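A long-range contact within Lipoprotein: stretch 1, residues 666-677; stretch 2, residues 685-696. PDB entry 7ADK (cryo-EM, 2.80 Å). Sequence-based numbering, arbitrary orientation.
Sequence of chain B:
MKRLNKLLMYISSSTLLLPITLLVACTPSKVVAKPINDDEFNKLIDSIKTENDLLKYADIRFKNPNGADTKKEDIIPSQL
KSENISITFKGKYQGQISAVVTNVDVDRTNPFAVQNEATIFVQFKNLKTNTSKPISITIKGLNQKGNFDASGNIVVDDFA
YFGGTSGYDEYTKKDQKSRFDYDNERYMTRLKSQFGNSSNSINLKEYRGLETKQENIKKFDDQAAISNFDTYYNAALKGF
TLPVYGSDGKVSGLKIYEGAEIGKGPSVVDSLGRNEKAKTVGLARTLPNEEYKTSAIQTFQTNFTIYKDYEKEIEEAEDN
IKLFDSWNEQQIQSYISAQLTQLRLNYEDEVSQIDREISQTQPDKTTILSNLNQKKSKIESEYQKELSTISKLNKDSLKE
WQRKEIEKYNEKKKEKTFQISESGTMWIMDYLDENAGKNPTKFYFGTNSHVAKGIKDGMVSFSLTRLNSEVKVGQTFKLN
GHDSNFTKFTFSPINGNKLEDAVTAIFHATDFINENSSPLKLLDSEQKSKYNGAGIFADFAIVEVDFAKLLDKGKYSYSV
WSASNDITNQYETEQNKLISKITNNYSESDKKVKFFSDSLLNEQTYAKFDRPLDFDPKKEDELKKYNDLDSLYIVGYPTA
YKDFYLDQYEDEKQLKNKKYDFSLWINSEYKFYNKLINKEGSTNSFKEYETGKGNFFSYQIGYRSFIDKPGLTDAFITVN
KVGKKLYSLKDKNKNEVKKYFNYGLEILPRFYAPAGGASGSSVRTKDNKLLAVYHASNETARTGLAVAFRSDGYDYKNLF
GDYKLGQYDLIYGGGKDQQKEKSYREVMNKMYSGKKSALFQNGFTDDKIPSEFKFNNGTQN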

# COMPACT_ATOMS: atom_id res chain seq x y z
N ILE B 666 -10.71 5.83 6.90
CA ILE B 666 -10.89 6.70 8.06
C ILE B 666 -11.44 8.05 7.60
O ILE B 666 -11.95 8.18 6.49
CB ILE B 666 -9.61 6.65 8.96
CG1 ILE B 666 -9.52 7.59 10.19
CG2 ILE B 666 -8.27 6.63 8.22
CD1 ILE B 666 -8.35 7.32 11.14
N ASN B 667 -11.39 9.05 8.45
CA ASN B 667 -11.83 10.43 8.29
C ASN B 667 -10.77 11.29 8.98
O ASN B 667 -10.83 11.49 10.20
CB ASN B 667 -13.18 10.49 9.00
CG ASN B 667 -13.82 11.85 8.98
OD1 ASN B 667 -13.76 12.57 8.00
ND2 ASN B 667 -14.53 12.21 10.02
N SER B 668 -9.66 11.56 8.29
CA SER B 668 -8.49 12.26 8.84
C SER B 668 -7.53 12.77 7.78
O SER B 668 -7.52 12.30 6.65
CB SER B 668 -7.70 11.34 9.77
OG SER B 668 -8.31 11.34 11.03
N GLU B 669 -6.68 13.70 8.21
CA GLU B 669 -5.57 14.26 7.45
C GLU B 669 -4.69 13.17 6.82
O GLU B 669 -4.18 12.29 7.50
CB GLU B 669 -4.65 15.10 8.37
CG GLU B 669 -5.31 16.15 9.25
CD GLU B 669 -4.31 16.95 10.10
OE1 GLU B 669 -3.09 16.90 9.90
OE2 GLU B 669 -4.76 17.68 11.00
N TYR B 670 -4.39 13.29 5.52
CA TYR B 670 -3.46 12.41 4.83
C TYR B 670 -2.03 12.44 5.42
O TYR B 670 -1.21 11.57 5.15
CB TYR B 670 -3.46 12.78 3.33
CG TYR B 670 -2.89 14.13 2.97
CD1 TYR B 670 -1.50 14.31 2.93
CD2 TYR B 670 -3.74 15.20 2.64
CE1 TYR B 670 -0.95 15.55 2.59
CE2 TYR B 670 -3.20 16.45 2.28
CZ TYR B 670 -1.80 16.63 2.27
OH TYR B 670 -1.26 17.83 1.95
N LYS B 671 -1.73 13.44 6.25
CA LYS B 671 -0.45 13.68 6.92
C LYS B 671 -0.13 12.69 8.04
O LYS B 671 1.03 12.59 8.42
CB LYS B 671 -0.42 15.12 7.45
CG LYS B 671 -0.42 16.13 6.29
CD LYS B 671 -0.51 17.58 6.76
CE LYS B 671 -0.50 18.51 5.55
NZ LYS B 671 -0.86 19.89 5.90
N PHE B 672 -1.10 11.93 8.54
CA PHE B 672 -0.90 10.99 9.65
C PHE B 672 -0.25 9.65 9.26
O PHE B 672 0.13 8.91 10.16
CB PHE B 672 -2.26 10.73 10.31
CG PHE B 672 -2.94 11.86 11.07
CD1 PHE B 672 -2.25 13.02 11.46
CD2 PHE B 672 -4.29 11.70 11.44
CE1 PHE B 672 -2.91 14.03 12.17
CE2 PHE B 672 -4.96 12.72 12.15
CZ PHE B 672 -4.27 13.89 12.50
N TYR B 673 -0.10 9.31 7.98
CA TYR B 673 -0.06 7.91 7.51
C TYR B 673 0.92 6.95 8.21
O TYR B 673 0.49 5.93 8.74
CB TYR B 673 0.14 7.88 5.99
CG TYR B 673 0.07 6.47 5.42
CD1 TYR B 673 -1.06 5.68 5.66
CD2 TYR B 673 1.15 5.91 4.69
CE1 TYR B 673 -1.12 4.35 5.23
CE2 TYR B 673 1.09 4.58 4.26
CZ TYR B 673 -0.05 3.79 4.53
OH TYR B 673 -0.15 2.51 4.07
N ASN B 674 2.21 7.25 8.23
CA ASN B 674 3.24 6.45 8.90
C ASN B 674 3.87 7.21 10.09
O ASN B 674 5.01 6.96 10.48
CB ASN B 674 4.26 5.97 7.84
CG ASN B 674 3.98 4.58 7.30
OD1 ASN B 674 3.57 3.67 8.00
ND2 ASN B 674 4.26 4.34 6.04
N LYS B 675 3.15 8.19 10.64
CA LYS B 675 3.72 9.26 11.48
C LYS B 675 3.26 9.23 12.94
O LYS B 675 3.90 9.85 13.78
CB LYS B 675 3.44 10.61 10.80
CG LYS B 675 3.95 10.76 9.36
CD LYS B 675 5.48 10.77 9.26
CE LYS B 675 5.93 11.17 7.85
NZ LYS B 675 7.39 11.38 7.77
N LEU B 676 2.18 8.51 13.26
CA LEU B 676 1.58 8.40 14.60
C LEU B 676 2.21 7.30 15.48
O LEU B 676 1.78 7.13 16.62
CB LEU B 676 0.05 8.19 14.44
CG LEU B 676 -0.81 9.46 14.45
CD1 LEU B 676 -0.31 10.54 13.50
CD2 LEU B 676 -2.24 9.12 14.07
N ILE B 677 3.21 6.56 15.00
CA ILE B 677 3.79 5.41 15.72
C ILE B 677 4.50 5.86 17.02
O ILE B 677 5.53 6.52 16.99
CB ILE B 677 4.74 4.58 14.81
CG1 ILE B 677 4.23 4.31 13.37
CG2 ILE B 677 5.09 3.25 15.49
CD1 ILE B 677 2.93 3.53 13.23
N SER B 685 4.89 13.87 17.45
CA SER B 685 5.16 14.86 16.41
C SER B 685 3.95 15.73 16.04
O SER B 685 4.08 16.67 15.26
CB SER B 685 5.71 14.13 15.19
OG SER B 685 6.36 15.02 14.31
N PHE B 686 2.77 15.45 16.60
CA PHE B 686 1.52 16.19 16.40
C PHE B 686 0.90 16.59 17.75
O PHE B 686 0.98 15.84 18.72
CB PHE B 686 0.54 15.36 15.57
CG PHE B 686 1.09 14.92 14.24
CD1 PHE B 686 1.02 15.76 13.12
CD2 PHE B 686 1.70 13.66 14.14
CE1 PHE B 686 1.57 15.35 11.89
CE2 PHE B 686 2.26 13.26 12.92
CZ PHE B 686 2.20 14.09 11.79
N LYS B 687 0.29 17.78 17.81
CA LYS B 687 -0.33 18.30 19.04
C LYS B 687 -1.57 17.49 19.41
O LYS B 687 -2.32 17.07 18.54
CB LYS B 687 -0.71 19.78 18.86
CG LYS B 687 0.46 20.72 18.56
CD LYS B 687 1.49 20.83 19.69
CE LYS B 687 2.47 21.97 19.38
NZ LYS B 687 3.59 22.02 20.31
N GLU B 688 -1.84 17.33 20.70
CA GLU B 688 -2.94 16.48 21.18
C GLU B 688 -4.33 16.93 20.70
O GLU B 688 -5.21 16.08 20.56
CB GLU B 688 -2.84 16.35 22.71
CG GLU B 688 -3.78 15.34 23.37
CD GLU B 688 -5.12 15.87 23.88
OE1 GLU B 688 -5.82 15.12 24.59
OE2 GLU B 688 -5.49 17.03 23.62
N TYR B 689 -4.55 18.21 20.38
CA TYR B 689 -5.81 18.69 19.79
C TYR B 689 -6.02 18.20 18.35
O TYR B 689 -7.14 18.21 17.86
CB TYR B 689 -5.89 20.23 19.86
CG TYR B 689 -4.96 20.99 18.92
CD1 TYR B 689 -5.24 21.08 17.55
CD2 TYR B 689 -3.81 21.62 19.43
CE1 TYR B 689 -4.35 21.73 16.67
CE2 TYR B 689 -2.93 22.29 18.57
CZ TYR B 689 -3.19 22.33 17.18
OH TYR B 689 -2.30 22.92 16.35
N GLU B 690 -4.96 17.82 17.64
CA GLU B 690 -4.97 17.58 16.19
C GLU B 690 -5.36 16.13 15.86
O GLU B 690 -6.25 15.90 15.04
CB GLU B 690 -3.58 17.96 15.64
CG GLU B 690 -3.58 18.40 14.17
CD GLU B 690 -2.50 19.46 13.91
OE1 GLU B 690 -2.81 20.55 13.38
OE2 GLU B 690 -1.32 19.23 14.27
N THR B 691 -4.75 15.16 16.53
CA THR B 691 -5.11 13.73 16.44
C THR B 691 -6.27 13.32 17.34
O THR B 691 -6.88 12.28 17.12
CB THR B 691 -3.89 12.84 16.76
OG1 THR B 691 -3.41 13.12 18.06
CG2 THR B 691 -2.73 13.02 15.79
N GLY B 692 -6.61 14.13 18.35
CA GLY B 692 -7.60 13.83 19.38
C GLY B 692 -9.05 14.16 19.06
O GLY B 692 -9.86 14.23 19.97
N LYS B 693 -9.40 14.35 17.78
CA LYS B 693 -10.72 14.78 17.29
C LYS B 693 -11.19 13.93 16.09
O LYS B 693 -10.40 13.22 15.47
CB LYS B 693 -10.66 16.27 16.91
CG LYS B 693 -10.36 17.24 18.07
CD LYS B 693 -11.42 17.30 19.18
CE LYS B 693 -12.74 17.92 18.70
NZ LYS B 693 -13.87 17.44 19.52
N GLY B 694 -12.47 14.02 15.75
CA GLY B 694 -12.97 13.67 14.42
C GLY B 694 -12.78 14.82 13.42
O GLY B 694 -11.99 15.73 13.62
N ASN B 695 -13.53 14.76 12.33
CA ASN B 695 -13.72 15.88 11.41
C ASN B 695 -15.22 16.20 11.28
O ASN B 695 -16.02 15.72 12.07
CB ASN B 695 -12.96 15.61 10.09
CG ASN B 695 -11.45 15.54 10.25
OD1 ASN B 695 -10.79 14.69 9.70
ND2 ASN B 695 -10.81 16.41 11.02
N PHE B 696 -15.58 17.07 10.34
CA PHE B 696 -16.84 17.81 10.38
C PHE B 696 -17.61 17.70 9.06
O PHE B 696 -17.38 16.80 8.25
CB PHE B 696 -16.51 19.26 10.77
CG PHE B 696 -15.63 19.40 12.00
CD1 PHE B 696 -16.20 19.33 13.28
CD2 PHE B 696 -14.24 19.57 11.86
CE1 PHE B 696 -15.39 19.41 14.41
CE2 PHE B 696 -13.42 19.66 13.00
CZ PHE B 696 -14.00 19.57 14.27

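The two stretches run in roughly opposite directions, as their nearest CA atoms indicate: Asn 667 CA lies 6.6 Å from Asn 695 CA, Phe 672 CA 8.4 Å from Thr 691 CA, and Lys 675 CA 7.6 Å from Ser 685 CA. These separations leave room for side chains between the backbones, and no hydrogen bond crosses the interface. Together the stretches bury 483 Å², and the contact is one of packing. Stretch 1 is held in turns by its own bonds, Phe 672 N to Glu 669 O (3.3 Å) and Lys 675 N to Phe 672 O (3.1 Å), while stretch 2 contributes a short helix, 688-691, with Lys 687 at its N-cap position.

Phe 686 is covered most, with 86 Å² under stretch 1. Its CA-to-CB bond points toward that stretch, and its ring receives the edge of Phe 672: the centroids are 5.6 Å apart and the planes meet at 74°, the geometry of an edge-to-face pair, in which the slightly positive ring hydrogens of one residue approach the pi cloud of the other. Lys 675 CB sits at the ring edge, 3.6 Å from Phe 686 CE2, so the lysine contributes aliphatic carbon here while the end of its side chain leads away. Leu 676 CD1 adds an apolar contact at 3.8 Å from Phe 686 CD2.

Phe 672, with 57 Å² covered, links this cluster to the helix. Its CB points sideways, but the ring end comes nearer to stretch 2. Thr 691 CG2 lies over one face, 4.1 Å from the Phe 672 ring centroid and 28° off the ring normal, which supports a CH-pi contact. At the ring edge, Phe 672 CZ is 3.8 Å from Glu 690 O, so a backbone carbonyl borders the aromatic rim.

Asn 695, covered by 69 Å², packs at the other end of the contact. With CB directed toward stretch 1, it places OD1 3.5 Å from Ser 668 CA and 3.2 Å from Asn 667 O. The latter approach joins two acceptors and cannot be a hydrogen bond; Asn 667 O instead accepts from Ser 668 OG at 2.7 Å, within its own stretch. Asn 667 ND2 lies 3.7 Å from Asn 695 CB, a packing contact; both polar side-chain atoms of Asn 667 are hydrogen-bonded elsewhere in the structure.

Between these two centers, Glu 669 OE2 touches Glu 690 CG at 3.5 Å. The carboxylates bring like charges close, with Glu 669 OE2 4.2 Å from Glu 690 OE1, so this contact offers no electrostatic attraction between the two groups.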